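Local atomic coordinates of alpha-2,3-sialyltransferase (Campylobacter jejuni, PDB entry 2P2V), a protein that probably transfers sialic acid from a CMP-activated donor to an acceptor in alpha-2,3 linkage, this chain being the sialyltransferase part of a longer membrane protein. Residues A[18-23]-A[162-167]; A[42-47]-A[62-67]; A[186-191]-A[261-266]. All coordinates share one frame; numbering follows the deposited sequence.

Contact 1: A[18-23]-A[162-167]; sequences NMQNII and GYKTIY. With EDO (1,2-ethanediol), chain H.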
loop_
_atom_site.group_PDB
_atom_site.type_symbol
_atom_site.label_atom_id
_atom_site.label_comp_id
_atom_site.label_asym_id
_atom_site.label_seq_id
_atom_site.Cartn_x
_atom_site.Cartn_y
_atom_site.Cartn_z
ATOM N N ASN A 18 9.319 22.171 28.336
ATOM C CA ASN A 18 9.414 22.452 29.774
ATOM C C ASN A 18 9.744 21.256 30.644
ATOM O O ASN A 18 10.037 21.422 31.826
ATOM C CB ASN A 18 8.115 23.079 30.271
ATOM C CG ASN A 18 7.713 24.262 29.458
ATOM O OD1 ASN A 18 8.566 25.046 29.025
ATOM N ND2 ASN A 18 6.403 24.395 29.206
ATOM N N MET A 19 9.683 20.043 30.073
ATOM C CA MET A 19 10.015 18.852 30.821
ATOM C C MET A 19 10.596 17.834 29.831
ATOM O O MET A 19 9.858 17.197 29.078
ATOM C CB MET A 19 8.765 18.319 31.545
ATOM C CG MET A 19 9.058 17.553 32.845
ATOM S SD MET A 19 10.109 16.099 32.608
ATOM C CE MET A 19 8.876 15.054 31.763
ATOM N N GLN A 20 11.918 17.712 29.825
ATOM C CA GLN A 20 12.607 16.856 28.863
ATOM C C GLN A 20 13.438 15.786 29.556
ATOM O O GLN A 20 14.426 15.296 29.008
ATOM C CB GLN A 20 13.468 17.728 27.930
ATOM C CG GLN A 20 12.680 18.753 27.110
ATOM C CD GLN A 20 13.578 19.853 26.516
ATOM O OE1 GLN A 20 14.461 20.369 27.201
ATOM N NE2 GLN A 20 13.359 20.198 25.241
ATOM N N ASN A 21 13.026 15.399 30.765
ATOM C CA ASN A 21 13.759 14.448 31.564
ATOM C C ASN A 21 13.090 13.083 31.510
ATOM O O ASN A 21 11.896 12.984 31.712
ATOM C CB ASN A 21 13.766 14.824 33.059
ATOM C CG ASN A 21 14.561 16.116 33.351
ATOM O OD1 ASN A 21 15.572 16.400 32.698
ATOM N ND2 ASN A 21 14.095 16.882 34.352
ATOM N N ILE A 22 13.894 12.060 31.352
ATOM C CA ILE A 22 13.297 10.721 31.268
ATOM C C ILE A 22 14.129 9.782 32.114
ATOM O O ILE A 22 15.352 9.831 32.074
ATOM C CB ILE A 22 13.155 10.299 29.752
ATOM C CG1 ILE A 22 12.413 8.935 29.618
ATOM C CG2 ILE A 22 14.495 10.210 29.049
ATOM C CD1 ILE A 22 10.971 8.998 30.025
ATOM N N ILE A 23 13.469 8.928 32.897
ATOM C CA ILE A 23 14.134 7.871 33.614
ATOM C C ILE A 23 13.793 6.627 32.816
ATOM O O ILE A 23 12.613 6.419 32.498
ATOM C CB ILE A 23 13.573 7.697 35.044
ATOM C CG1 ILE A 23 13.456 9.055 35.773
ATOM C CG2 ILE A 23 14.360 6.650 35.820
ATOM C CD1 ILE A 23 14.731 9.920 35.705
ATOM N N GLY A 162 12.096 13.421 21.783
ATOM C CA GLY A 162 12.518 14.802 22.134
ATOM C C GLY A 162 12.866 14.993 23.595
ATOM O O GLY A 162 12.965 16.138 24.059
ATOM N N TYR A 163 13.103 13.901 24.335
ATOM C CA TYR A 163 13.700 14.040 25.654
ATOM C C TYR A 163 15.185 14.366 25.532
ATOM O O TYR A 163 15.877 13.925 24.582
ATOM C CB TYR A 163 13.501 12.793 26.500
ATOM C CG TYR A 163 12.067 12.488 26.894
ATOM C CD1 TYR A 163 11.319 11.540 26.180
ATOM C CD2 TYR A 163 11.477 13.092 28.009
ATOM C CE1 TYR A 163 10.073 11.229 26.543
ATOM C CE2 TYR A 163 10.202 12.783 28.390
ATOM C CZ TYR A 163 9.502 11.816 27.652
ATOM O OH TYR A 163 8.229 11.484 28.008
ATOM N N LYS A 164 15.677 15.132 26.507
ATOM C CA LYS A 164 17.039 15.705 26.429
ATOM C C LYS A 164 18.004 15.206 27.481
ATOM O O LYS A 164 19.228 15.222 27.262
ATOM C CB LYS A 164 16.961 17.234 26.412
ATOM C CG LYS A 164 16.285 17.805 25.185
ATOM C CD LYS A 164 16.919 17.299 23.883
ATOM C CE LYS A 164 16.266 17.944 22.683
ATOM N NZ LYS A 164 16.614 17.190 21.426
ATOM N N THR A 165 17.468 14.747 28.619
ATOM C CA THR A 165 18.288 14.171 29.658
ATOM C C THR A 165 17.781 12.816 30.129
ATOM O O THR A 165 16.702 12.725 30.698
ATOM C CB THR A 165 18.414 15.100 30.899
ATOM O OG1 THR A 165 18.703 16.433 30.458
ATOM C CG2 THR A 165 19.558 14.609 31.747
ATOM N N ILE A 166 18.612 11.799 29.969
ATOM C CA ILE A 166 18.253 10.419 30.352
ATOM C C ILE A 166 18.945 9.992 31.647
ATOM O O ILE A 166 20.152 10.145 31.759
ATOM C CB ILE A 166 18.690 9.449 29.221
ATOM C CG1 ILE A 166 17.980 9.800 27.928
ATOM C CG2 ILE A 166 18.520 8.000 29.649
ATOM C CD1 ILE A 166 18.650 9.260 26.729
ATOM N N TYR A 167 18.199 9.413 32.596
ATOM C CA TYR A 167 18.781 8.834 33.782
ATOM C C TYR A 167 18.531 7.377 33.764
ATOM O O TYR A 167 17.358 6.957 33.729
ATOM C CB TYR A 167 18.110 9.377 35.018
ATOM C CG TYR A 167 18.247 10.871 35.101
ATOM C CD1 TYR A 167 19.238 11.457 35.908
ATOM C CD2 TYR A 167 17.426 11.684 34.362
ATOM C CE1 TYR A 167 19.373 12.854 35.953
ATOM C CE2 TYR A 167 17.530 13.088 34.417
ATOM C CZ TYR A 167 18.511 13.646 35.231
ATOM O OH TYR A 167 18.619 15.037 35.264
HETATM C C1 EDO H . 15.148 20.897 30.540
HETATM O O1 EDO H . 15.818 20.249 29.436
HETATM C C2 EDO H . 13.652 20.595 30.531
HETATM O O2 EDO H . 13.337 19.618 31.538
HETATM O O HOH W 1 12.026 18.316 23.411
HETATM O O HOH W 2 16.475 17.803 30.266
HETATM O O HOH W 3 17.660 17.071 34.194
#

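Contact 2: A[42-47]-A[62-67]; sequences EYDVFR and KIKAVF. With EDO (1,2-ethanediol), chain E.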
loop_
_atom_site.group_PDB
_atom_site.type_symbol
_atom_site.label_atom_id
_atom_site.label_comp_id
_atom_site.label_asym_id
_atom_site.label_seq_id
_atom_site.Cartn_x
_atom_site.Cartn_y
_atom_site.Cartn_z
ATOM N N GLU A 42 11.535 16.658 38.144
ATOM C CA GLU A 42 10.469 16.284 37.230
ATOM C C GLU A 42 10.996 15.289 36.237
ATOM O O GLU A 42 12.147 15.362 35.822
ATOM C CB GLU A 42 9.936 17.504 36.503
ATOM C CG GLU A 42 9.323 18.496 37.458
ATOM C CD GLU A 42 8.152 19.182 36.856
ATOM O OE1 GLU A 42 8.360 20.212 36.161
ATOM O OE2 GLU A 42 7.021 18.676 37.062
ATOM N N TYR A 43 10.147 14.331 35.871
ATOM C CA TYR A 43 10.566 13.303 34.942
ATOM C C TYR A 43 9.364 12.408 34.566
ATOM O O TYR A 43 8.384 12.325 35.304
ATOM C CB TYR A 43 11.679 12.410 35.537
ATOM C CG TYR A 43 11.322 11.793 36.875
ATOM C CD1 TYR A 43 10.545 10.609 36.947
ATOM C CD2 TYR A 43 11.764 12.379 38.085
ATOM C CE1 TYR A 43 10.225 10.049 38.166
ATOM C CE2 TYR A 43 11.438 11.841 39.304
ATOM C CZ TYR A 43 10.679 10.672 39.346
ATOM O OH TYR A 43 10.347 10.128 40.540
ATOM N N ASP A 44 9.493 11.765 33.403
ATOM C CA ASP A 44 8.601 10.640 32.961
ATOM C C ASP A 44 9.428 9.385 33.140
ATOM O O ASP A 44 10.651 9.437 33.260
ATOM C CB ASP A 44 8.208 10.817 31.471
ATOM C CG ASP A 44 7.199 11.954 31.254
ATOM O OD1 ASP A 44 6.452 12.245 32.182
ATOM O OD2 ASP A 44 7.148 12.591 30.168
ATOM N N VAL A 45 8.790 8.204 33.117
ATOM C CA VAL A 45 9.508 6.979 33.363
ATOM C C VAL A 45 9.193 6.012 32.170
ATOM O O VAL A 45 8.028 5.934 31.773
ATOM C CB VAL A 45 8.952 6.296 34.602
ATOM C CG1 VAL A 45 9.655 5.031 34.808
ATOM C CG2 VAL A 45 9.115 7.203 35.888
ATOM N N PHE A 46 10.199 5.285 31.683
ATOM C CA PHE A 46 9.985 4.207 30.683
ATOM C C PHE A 46 10.373 2.902 31.356
ATOM O O PHE A 46 11.398 2.824 32.072
ATOM C CB PHE A 46 10.868 4.395 29.454
ATOM C CG PHE A 46 10.397 5.438 28.444
ATOM C CD1 PHE A 46 9.231 6.161 28.591
ATOM C CD2 PHE A 46 11.199 5.669 27.319
ATOM C CE1 PHE A 46 8.862 7.121 27.611
ATOM C CE2 PHE A 46 10.854 6.597 26.350
ATOM C CZ PHE A 46 9.674 7.320 26.485
ATOM N N ARG A 47 9.552 1.861 31.169
ATOM C CA ARG A 47 9.899 0.550 31.701
ATOM C C ARG A 47 9.749 -0.466 30.563
ATOM O O ARG A 47 9.093 -0.198 29.550
ATOM C CB ARG A 47 8.927 0.139 32.821
ATOM C CG ARG A 47 8.783 1.115 34.060
ATOM C CD ARG A 47 10.111 1.238 34.783
ATOM N NE ARG A 47 10.671 0.001 35.342
ATOM C CZ ARG A 47 10.348 -0.503 36.533
ATOM N NH1 ARG A 47 9.445 0.081 37.282
ATOM N NH2 ARG A 47 10.954 -1.592 36.987
ATOM N N LYS A 62 3.305 5.501 38.013
ATOM C CA LYS A 62 3.028 6.191 36.753
ATOM C C LYS A 62 4.126 5.942 35.718
ATOM O O LYS A 62 5.259 6.416 35.869
ATOM C CB LYS A 62 2.785 7.689 36.964
ATOM C CG LYS A 62 1.827 7.928 38.145
ATOM C CD LYS A 62 1.198 9.298 38.113
ATOM C CE LYS A 62 0.078 9.359 39.136
ATOM N NZ LYS A 62 -0.488 10.754 39.329
ATOM N N ILE A 63 3.804 5.095 34.724
ATOM C CA ILE A 63 4.699 4.821 33.609
ATOM C C ILE A 63 4.274 5.592 32.342
ATOM O O ILE A 63 3.105 5.508 31.890
ATOM C CB ILE A 63 4.841 3.262 33.344
ATOM C CG1 ILE A 63 5.330 2.535 34.594
ATOM C CG2 ILE A 63 5.851 3.079 32.235
ATOM C CD1 ILE A 63 5.076 0.992 34.583
ATOM N N LYS A 64 5.177 6.397 31.780
ATOM C CA LYS A 64 4.877 7.096 30.575
ATOM C C LYS A 64 4.802 6.135 29.373
ATOM O O LYS A 64 3.900 6.253 28.553
ATOM C CB LYS A 64 5.912 8.221 30.283
ATOM C CG LYS A 64 5.567 9.096 29.080
ATOM C CD LYS A 64 4.348 10.048 29.301
ATOM C CE LYS A 64 4.297 11.140 28.236
ATOM N NZ LYS A 64 3.177 12.091 28.509
ATOM N N ALA A 65 5.721 5.193 29.258
ATOM C CA ALA A 65 5.550 4.210 28.169
ATOM C C ALA A 65 6.142 2.920 28.666
ATOM O O ALA A 65 7.159 2.921 29.338
ATOM C CB ALA A 65 6.258 4.593 26.938
ATOM N N VAL A 66 5.557 1.808 28.225
ATOM C CA VAL A 66 6.193 0.535 28.442
ATOM C C VAL A 66 6.592 -0.034 27.117
ATOM O O VAL A 66 5.984 0.298 26.087
ATOM C CB VAL A 66 5.226 -0.531 29.127
ATOM C CG1 VAL A 66 4.888 -0.138 30.607
ATOM C CG2 VAL A 66 3.948 -0.725 28.306
ATOM N N PHE A 67 7.561 -0.965 27.133
ATOM C CA PHE A 67 8.131 -1.445 25.872
ATOM C C PHE A 67 8.222 -2.938 25.968
ATOM O O PHE A 67 8.792 -3.450 26.931
ATOM C CB PHE A 67 9.549 -0.916 25.647
ATOM C CG PHE A 67 9.594 0.570 25.412
ATOM C CD1 PHE A 67 9.434 1.431 26.494
ATOM C CD2 PHE A 67 9.728 1.077 24.130
ATOM C CE1 PHE A 67 9.416 2.837 26.243
ATOM C CE2 PHE A 67 9.695 2.461 23.890
ATOM C CZ PHE A 67 9.541 3.296 24.943
HETATM C C1 EDO E . 8.131 13.992 38.179
HETATM O O1 EDO E . 7.253 14.544 37.200
HETATM C C2 EDO E . 7.425 12.975 39.034
HETATM O O2 EDO E . 7.782 13.303 40.387
HETATM O O HOH W 4 3.899 12.817 31.300
HETATM O O HOH W 5 6.032 8.580 34.219
#

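Contact 3: A[186-191]-A[261-266]; sequences STNIKT and ILLTDN. With EDO (1,2-ethanediol), chain C.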
loop_
_atom_site.group_PDB
_atom_site.type_symbol
_atom_site.label_atom_id
_atom_site.label_comp_id
_atom_site.label_asym_id
_atom_site.label_seq_id
_atom_site.Cartn_x
_atom_site.Cartn_y
_atom_site.Cartn_z
ATOM N N SER A 186 9.978 -17.642 36.044
ATOM C CA SER A 186 8.700 -17.827 36.713
ATOM C C SER A 186 7.919 -18.906 35.971
ATOM O O SER A 186 8.330 -19.360 34.898
ATOM C CB SER A 186 7.926 -16.511 36.748
ATOM O OG SER A 186 7.777 -16.013 35.433
ATOM N N THR A 187 6.805 -19.339 36.550
ATOM C CA THR A 187 6.054 -20.445 35.969
ATOM C C THR A 187 5.577 -20.098 34.548
ATOM O O THR A 187 5.703 -20.904 33.636
ATOM C CB THR A 187 4.855 -20.858 36.851
ATOM O OG1 THR A 187 5.217 -20.756 38.234
ATOM C CG2 THR A 187 4.467 -22.293 36.551
ATOM N N ASN A 188 5.044 -18.888 34.366
ATOM C CA ASN A 188 4.497 -18.510 33.053
ATOM C C ASN A 188 5.563 -18.307 31.974
ATOM O O ASN A 188 5.339 -18.648 30.813
ATOM C CB ASN A 188 3.580 -17.297 33.172
ATOM C CG ASN A 188 2.312 -17.599 33.938
ATOM O OD1 ASN A 188 1.658 -16.687 34.449
ATOM N ND2 ASN A 188 1.933 -18.897 34.012
ATOM N N ILE A 189 6.718 -17.761 32.357
ATOM C CA ILE A 189 7.839 -17.624 31.424
ATOM C C ILE A 189 8.229 -19.011 30.874
ATOM O O ILE A 189 8.329 -19.206 29.654
ATOM C CB ILE A 189 9.061 -16.876 32.077
ATOM C CG1 ILE A 189 8.783 -15.358 32.236
ATOM C CG2 ILE A 189 10.377 -17.144 31.305
ATOM C CD1 ILE A 189 8.586 -14.560 30.899
ATOM N N LYS A 190 8.397 -19.970 31.791
ATOM C CA LYS A 190 8.648 -21.382 31.442
ATOM C C LYS A 190 7.611 -21.977 30.488
ATOM O O LYS A 190 7.977 -22.669 29.545
ATOM C CB LYS A 190 8.755 -22.239 32.712
ATOM C CG LYS A 190 10.028 -22.007 33.530
ATOM C CD LYS A 190 9.947 -22.738 34.863
ATOM C CE LYS A 190 11.206 -22.562 35.686
ATOM N NZ LYS A 190 10.865 -22.804 37.127
ATOM N N THR A 191 6.329 -21.695 30.712
ATOM C CA THR A 191 5.272 -22.279 29.887
ATOM C C THR A 191 5.318 -21.749 28.459
ATOM O O THR A 191 5.428 -22.534 27.502
ATOM C CB THR A 191 3.868 -22.034 30.450
ATOM O OG1 THR A 191 3.810 -22.458 31.813
ATOM C CG2 THR A 191 2.842 -22.806 29.649
ATOM N N ILE A 261 3.962 -12.892 33.979
ATOM C CA ILE A 261 3.323 -12.567 32.697
ATOM C C ILE A 261 2.036 -13.384 32.610
ATOM O O ILE A 261 2.035 -14.577 32.961
ATOM C CB ILE A 261 4.275 -12.835 31.478
ATOM C CG1 ILE A 261 3.684 -12.323 30.166
ATOM C CG2 ILE A 261 4.695 -14.376 31.363
ATOM C CD1 ILE A 261 4.732 -12.351 29.008
ATOM N N LEU A 262 0.944 -12.734 32.212
ATOM C CA LEU A 262 -0.342 -13.446 32.069
ATOM C C LEU A 262 -0.407 -14.347 30.859
ATOM O O LEU A 262 0.134 -14.069 29.792
ATOM C CB LEU A 262 -1.494 -12.449 32.031
ATOM C CG LEU A 262 -1.607 -11.511 33.243
ATOM C CD1 LEU A 262 -2.916 -10.769 33.207
ATOM C CD2 LEU A 262 -1.415 -12.241 34.606
ATOM N N LEU A 263 -1.125 -15.455 31.010
ATOM C CA LEU A 263 -1.309 -16.387 29.912
ATOM C C LEU A 263 -2.602 -15.995 29.220
ATOM O O LEU A 263 -3.475 -15.405 29.835
ATOM C CB LEU A 263 -1.478 -17.810 30.491
ATOM C CG LEU A 263 -0.278 -18.778 30.549
ATOM C CD1 LEU A 263 1.103 -18.186 30.705
ATOM C CD2 LEU A 263 -0.569 -19.939 31.563
ATOM N N THR A 264 -2.782 -16.402 27.970
ATOM C CA THR A 264 -4.013 -16.055 27.272
ATOM C C THR A 264 -4.862 -17.318 27.124
ATOM O O THR A 264 -4.321 -18.393 27.018
ATOM C CB THR A 264 -3.689 -15.453 25.898
ATOM O OG1 THR A 264 -2.861 -16.365 25.181
ATOM C CG2 THR A 264 -2.861 -14.153 26.089
ATOM N N ASP A 265 -6.169 -17.161 27.101
ATOM C CA ASP A 265 -7.087 -18.254 26.742
ATOM C C ASP A 265 -7.081 -18.522 25.240
ATOM O O ASP A 265 -6.911 -17.607 24.430
ATOM C CB ASP A 265 -8.487 -17.889 27.183
ATOM C CG ASP A 265 -8.681 -18.021 28.691
ATOM O OD1 ASP A 265 -7.879 -18.731 29.334
ATOM O OD2 ASP A 265 -9.638 -17.429 29.229
ATOM N N ASN A 266 -7.294 -19.780 24.870
ATOM C CA ASN A 266 -7.371 -20.204 23.498
ATOM C C ASN A 266 -8.681 -19.793 22.790
ATOM O O ASN A 266 -9.471 -20.638 22.325
ATOM C CB ASN A 266 -7.188 -21.714 23.469
ATOM C CG ASN A 266 -6.983 -22.252 22.075
ATOM O OD1 ASN A 266 -7.716 -23.162 21.636
ATOM N ND2 ASN A 266 -5.967 -21.734 21.375
HETATM C C1 EDO C . -7.020 -13.599 28.245
HETATM O O1 EDO C . -7.213 -14.295 27.000
HETATM C C2 EDO C . -7.755 -14.216 29.413
HETATM O O2 EDO C . -6.979 -15.359 29.715
#

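Contact 1: A[18-23]-A[162-167]
Y163 carries its ring beside its own backbone N, CG anti to the carbonyl carbon (chi1 -67°), and there CB of I22 meets the ring face; CG1 of I22 stands anti to its backbone N (chi1 -175°), and from it CD1 continues toward CZ of the ring. The two side chains cross at about a right angle. CB of I22 sits off centre toward the rim, in a CH-pi contact 3.9 Å from the Y163 ring centroid. CG2 of I22 turns instead to I166, lying 3.7 Å from its CG1. The Q20-N21 peptide and CE of M19 border the edge of the Y163 ring, and its hydroxyl is hydrogen-bonded to D44. Strands 21-25 and 165-169 run parallel as neighbours in the central sheet of a Rossmann-like alpha/beta fold, with A158 of helix 150-161 packing on both I22 and Y163. That helix ends at G162, whose positive phi belongs to a Schellman motif; Y163 and K164 then lead into the strand. At the start of the pairing Q20 O takes two donors, K164 N on an in-plane lone pair at 2.8 Å and T165 N, tilted 23° from the carbonyl plane, at 3.1 Å. I22 N then donates to T165 O, and Y167 N to I22 O at 2.9 Å. On the N21-T165-Y167 face, CD1 of I23 packs 3.5 Å from CD2 of Y167. Waters border this face: one donates to both N21 OD1 and T165 OG1, a second joins N21 OD1 to Y167 OH, and N21 ND2 is hydrogen-bonded to E42 O. The Q20 side chain lies beside that of K164, pointing the same way, Q20 CD 3.6 Å from K164 CG. An ethanediol, probably from the crystallisation liquor, bonds Q20 N and OE1.

Contact 2: A[42-47]-A[62-67]
F46 and F67 form the tight part of this pairing between the adjacent parallel strands 44-48 and 62-68 of the central sheet. CE1 of F67 lies over one face of the F46 ring, toward its rim and 3.5 Å from F46 CD2, with the ring planes inclined at 54°. CB of A65 packs 3.7 Å from F46 CE1. M154 of helix 150-161 touches both rings, and F67 also stacks on F95. On the other face the R47 side chain crosses that of I63 at about a right angle, R47 CG 3.7 Å from I63 CD1, before the arginine bends away to a salt bridge with E54. R47 N donates to A65 O at 3.2 Å. V45 O receives K64 N at 2.9 Å and only a weak bond from A65 N, where the second strand is broken at K64. The loose end is wet. D44 CB packs 3.7 Å from K64 CB, a water spans V45 N and K62 O, and another joins D44 OD1 to K64 NZ. D44 OD2 and K64 NZ stay 4.3 Å apart, beyond a salt bridge; NZ has its salt bridge with E10. The D44-K64 end thus adds a water bridge and probably a long-range attraction to the backbone bonds, while the F46-F67 end is apolar.

Contact 3: A[186-191]-A[261-266]
N188 and I189 of the short helix 187-192 rest on I261 and L263 of the loop that precedes helix 268-283, a helix-on-loop packing in this sialyltransferase chain. The apolar contacts come first: CG2 of I261, which stands between its backbone N and carbonyl carbon in rotation about CA-CB, meets CB of N188 at 3.6 Å and CD1 of I189 at 3.9 Å; I189 and I261 cross at about a right angle. CD1 of L263 leans on the N188 side chain from farther along the loop, 3.6 Å from N188 CB, on the more exposed side. I261 is buried, with Q76 and T79 of helix 73-85 against it. Polar links run through the loop residue just before I261: the D260 carboxylate takes a hydrogen bond from S186 OG, at the N-cap position, on OD1 and one from N188 N on OD2. A carboxylate here would probably be stabilised by the positive end of the helix dipole. Subunit contact comes at the far end of the loop, where T264 packs on Y143 of the second subunit; an ethanediol, probably from the crystallisation liquor, accepts from D265 N and is also bonded to Y143 O of that subunit. Within the helix, T191 OG1 donates to T187 O at 3.1 Å from 39° above the carbonyl plane, sharing that oxygen with T191 N.

Contacts 1 and 2 belong to one parallel sheet, flanking the pairing of strands 21-25 and 44-48, with their centres 11 Å apart. That middle pairing joins them directly: F46 N lies 2.8 Å from I23 O, a probable hydrogen bond, and I22 CD1 packs 3.3 Å from D44 O. Contact 3 is separate, its centre about 34 Å from that of contact 1 and 25 Å from that of contact 2. The donor analogue CMP-3-fluoro-N-acetylneuraminic acid is closest to contact 3, about 6 Å from the side chain of I189, then about 8 Å from that of F67 in contact 2 and about 11 Å from that of I166 in contact 1. Contacts 2 and 3 thus lie nearer the donor pocket than contact 1 does.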